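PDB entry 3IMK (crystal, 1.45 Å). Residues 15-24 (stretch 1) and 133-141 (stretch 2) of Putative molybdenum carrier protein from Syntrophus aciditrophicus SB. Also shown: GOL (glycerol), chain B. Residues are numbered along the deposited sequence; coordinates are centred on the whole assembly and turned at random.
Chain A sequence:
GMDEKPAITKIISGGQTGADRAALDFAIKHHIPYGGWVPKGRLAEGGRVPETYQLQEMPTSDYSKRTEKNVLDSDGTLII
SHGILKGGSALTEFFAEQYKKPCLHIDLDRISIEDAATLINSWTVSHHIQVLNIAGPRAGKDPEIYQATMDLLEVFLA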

# COMPACT_ATOMS: atom_id res chain seq x y z
N GLY A 15 -0.74 5.39 -6.25
CA GLY A 15 0.05 5.65 -7.47
C GLY A 15 1.34 6.43 -7.22
O GLY A 15 2.06 6.66 -8.20
N GLN A 16 1.64 6.86 -6.01
CA GLN A 16 2.85 7.67 -5.75
C GLN A 16 4.09 6.81 -6.08
O GLN A 16 4.04 5.59 -6.05
CB GLN A 16 2.87 8.11 -4.28
CG GLN A 16 3.96 9.05 -3.80
CD GLN A 16 4.01 10.34 -4.62
OE1 GLN A 16 4.45 10.33 -5.77
NE2 GLN A 16 3.52 11.47 -4.05
N THR A 17 5.23 7.47 -6.27
CA THR A 17 6.48 6.71 -6.30
C THR A 17 6.70 6.09 -4.92
O THR A 17 6.06 6.40 -3.92
CB THR A 17 7.68 7.66 -6.57
OG1 THR A 17 7.72 8.59 -5.50
CG2 THR A 17 7.49 8.41 -7.92
N GLY A 18 7.65 5.15 -4.85
CA GLY A 18 7.94 4.50 -3.59
C GLY A 18 7.08 3.31 -3.27
O GLY A 18 6.86 2.47 -4.12
N ALA A 19 6.51 3.27 -2.08
CA ALA A 19 5.68 2.15 -1.67
C ALA A 19 4.47 1.93 -2.59
O ALA A 19 4.18 0.78 -2.98
CB ALA A 19 5.17 2.35 -0.20
N ASP A 20 3.74 3.00 -2.92
CA ASP A 20 2.53 2.83 -3.75
C ASP A 20 2.89 2.14 -5.08
O ASP A 20 2.11 1.30 -5.61
CB ASP A 20 1.91 4.18 -4.11
CG ASP A 20 1.11 4.86 -3.03
OD1 ASP A 20 0.97 4.36 -1.91
OD2 ASP A 20 0.60 5.97 -3.37
N ARG A 21 3.96 2.60 -5.72
CA ARG A 21 4.34 2.13 -7.06
C ARG A 21 4.82 0.68 -7.01
O ARG A 21 4.44 -0.16 -7.86
CB ARG A 21 5.37 3.07 -7.67
CG ARG A 21 5.46 2.93 -9.21
CD ARG A 21 4.21 3.52 -9.94
NE ARG A 21 3.97 4.94 -9.70
CZ ARG A 21 4.58 5.93 -10.34
NH1 ARG A 21 5.47 5.68 -11.29
NH2 ARG A 21 4.30 7.20 -10.04
N ALA A 22 5.58 0.34 -5.96
CA ALA A 22 5.97 -1.04 -5.76
C ALA A 22 4.75 -1.94 -5.59
O ALA A 22 4.73 -3.09 -6.09
CB ALA A 22 6.93 -1.20 -4.54
N ALA A 23 3.76 -1.49 -4.84
CA ALA A 23 2.58 -2.32 -4.72
C ALA A 23 1.95 -2.69 -6.05
O ALA A 23 1.56 -3.85 -6.29
CB ALA A 23 1.55 -1.59 -3.80
N LEU A 24 1.83 -1.69 -6.94
CA LEU A 24 1.22 -1.92 -8.24
C LEU A 24 2.10 -2.81 -9.13
O LEU A 24 1.61 -3.71 -9.79
CB LEU A 24 0.93 -0.58 -8.94
CG LEU A 24 0.00 0.38 -8.18
CD1 LEU A 24 -0.20 1.71 -8.99
CD2 LEU A 24 -1.37 -0.25 -7.85
C1 GOL B . 0.95 7.81 1.69
O1 GOL B . 2.26 8.21 1.38
C2 GOL B . 0.28 7.09 0.51
O2 GOL B . 1.07 5.96 0.15
C3 GOL B . 0.13 8.04 -0.69
O3 GOL B . -0.77 7.52 -1.68
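Stretch 2 (133-141) NIAGPRAGK

The start of a helix leaves backbone NH groups without partners, and a chain segment that crosses it can supply them; where the two backbones come closest, there may be no room for a side chain. Stretch 2 is a compact example. It arrives as the end of a β-strand, residues 133-135, running at 140° to the N-to-C direction of helix 19-24, with a closest approach of 7.1 Å between the two axes. Because the directions are largely opposed, the strand advances toward the helix N-terminus, and its continuation passes over the loop that precedes it.

Asn 133, with extended phi/psi of -85/131, makes no contact with stretch 1. Ile 134 (-120/130) is the first to touch: its side chain, chi1 m and chi2 t, points toward the helix, and its CB lies 3.7 Å from CB of Ala 23, an apolar contact. At Ala 135 (-136/164) the alternation of the strand turns the CA-to-CB bond away, so the contact is made through backbone, with its C atom 3.7 Å from CB of Ala 19.

Gly 136 leaves the strand at phi/psi 163/-179, angles that by themselves call for glycine. Its CA packs 3.5 Å from CB of Ala 19, and a CB here would clash with that same methyl. Its polar atoms are bridged to the helix: N donates to O2 of the glycerol (3.0 Å), which in turn donates to OD1 of Asp 20 (2.6 Å), while O of Gly 136 accepts from a water, 2.8 Å away, whose oxygen receives the N-H of Asp 20 at 2.9 Å.

Pro 137 (-64/154) turns its ring away and uses its carbonyl instead. Its O accepts a hydrogen bond from N of Ala 19 at 3.3 Å, nearly straight at 165°, thus occupying an NH of the first helical turn. The same O lies 3.6 Å from CA of Gly 18, the N-cap residue, in a CA-H...O contact; a CB on Gly 18 would collide with this carbonyl.

Arg 138, still extended at -70/158, directs its CA-H at O of Thr 17 (CA to O 3.3 Å) and rests its CB 3.6 Å from CG of Gln 16, while the end of its side chain leads away. At Ala 139 the backbone takes up helical angles (-60/-36), and its N donates to OG1 of Thr 17 at 3.0 Å, the second direct hydrogen bond across the stretches. Gly 140 barely touches stretch 1, and Lys 141 is beyond reach.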

# COMPACT_ATOMS: atom_id res chain seq x y z
N ASN A 133 -5.07 -2.20 0.54
CA ASN A 133 -4.43 -0.91 0.23
C ASN A 133 -3.03 -0.92 0.81
O ASN A 133 -2.84 -1.32 1.95
CB ASN A 133 -5.24 0.20 0.87
CG ASN A 133 -4.66 1.60 0.65
OD1 ASN A 133 -4.18 1.90 -0.45
ND2 ASN A 133 -4.77 2.47 1.64
N ILE A 134 -2.05 -0.55 -0.01
CA ILE A 134 -0.65 -0.53 0.41
C ILE A 134 -0.18 0.91 0.24
O ILE A 134 -0.33 1.53 -0.82
CB ILE A 134 0.22 -1.51 -0.39
CG1 ILE A 134 -0.37 -2.91 -0.23
CG2 ILE A 134 1.70 -1.41 0.11
CD1 ILE A 134 0.38 -4.02 -1.02
N ALA A 135 0.42 1.45 1.29
CA ALA A 135 0.85 2.83 1.38
C ALA A 135 2.23 2.94 1.98
O ALA A 135 2.73 2.06 2.66
CB ALA A 135 -0.17 3.62 2.26
N GLY A 136 2.84 4.10 1.79
CA GLY A 136 4.13 4.40 2.39
C GLY A 136 4.78 5.59 1.71
O GLY A 136 4.19 6.23 0.82
N PRO A 137 5.99 5.94 2.17
CA PRO A 137 6.62 7.18 1.65
C PRO A 137 6.95 7.17 0.14
O PRO A 137 7.09 6.10 -0.49
CB PRO A 137 7.94 7.29 2.42
CG PRO A 137 7.77 6.38 3.58
CD PRO A 137 6.75 5.32 3.27
N ARG A 138 7.01 8.37 -0.43
CA ARG A 138 7.44 8.54 -1.81
C ARG A 138 8.93 8.27 -1.91
O ARG A 138 9.69 8.38 -0.92
CB ARG A 138 7.09 9.94 -2.30
CG ARG A 138 7.87 11.08 -1.60
CD ARG A 138 7.33 12.40 -2.07
NE ARG A 138 7.67 13.56 -1.22
CZ ARG A 138 8.78 14.27 -1.30
NH1 ARG A 138 9.70 14.00 -2.20
NH2 ARG A 138 8.95 15.30 -0.49
N ALA A 139 9.38 7.94 -3.12
CA ALA A 139 10.79 7.61 -3.33
C ALA A 139 11.73 8.74 -2.98
O ALA A 139 12.86 8.50 -2.53
CB ALA A 139 11.02 7.16 -4.79
N GLY A 140 11.32 9.97 -3.24
CA GLY A 140 12.15 11.10 -2.86
C GLY A 140 12.41 11.25 -1.37
O GLY A 140 13.37 11.95 -0.96
N LYS A 141 11.54 10.68 -0.55
CA LYS A 141 11.78 10.66 0.89
C LYS A 141 12.56 9.41 1.37
O LYS A 141 13.18 9.42 2.43
CB LYS A 141 10.47 10.78 1.67
CG LYS A 141 9.91 12.22 1.72
CD LYS A 141 10.65 13.10 2.73
CE LYS A 141 10.03 14.49 2.83
NZ LYS A 141 10.69 15.29 3.89
O HOH W 1 4.13 5.69 -1.97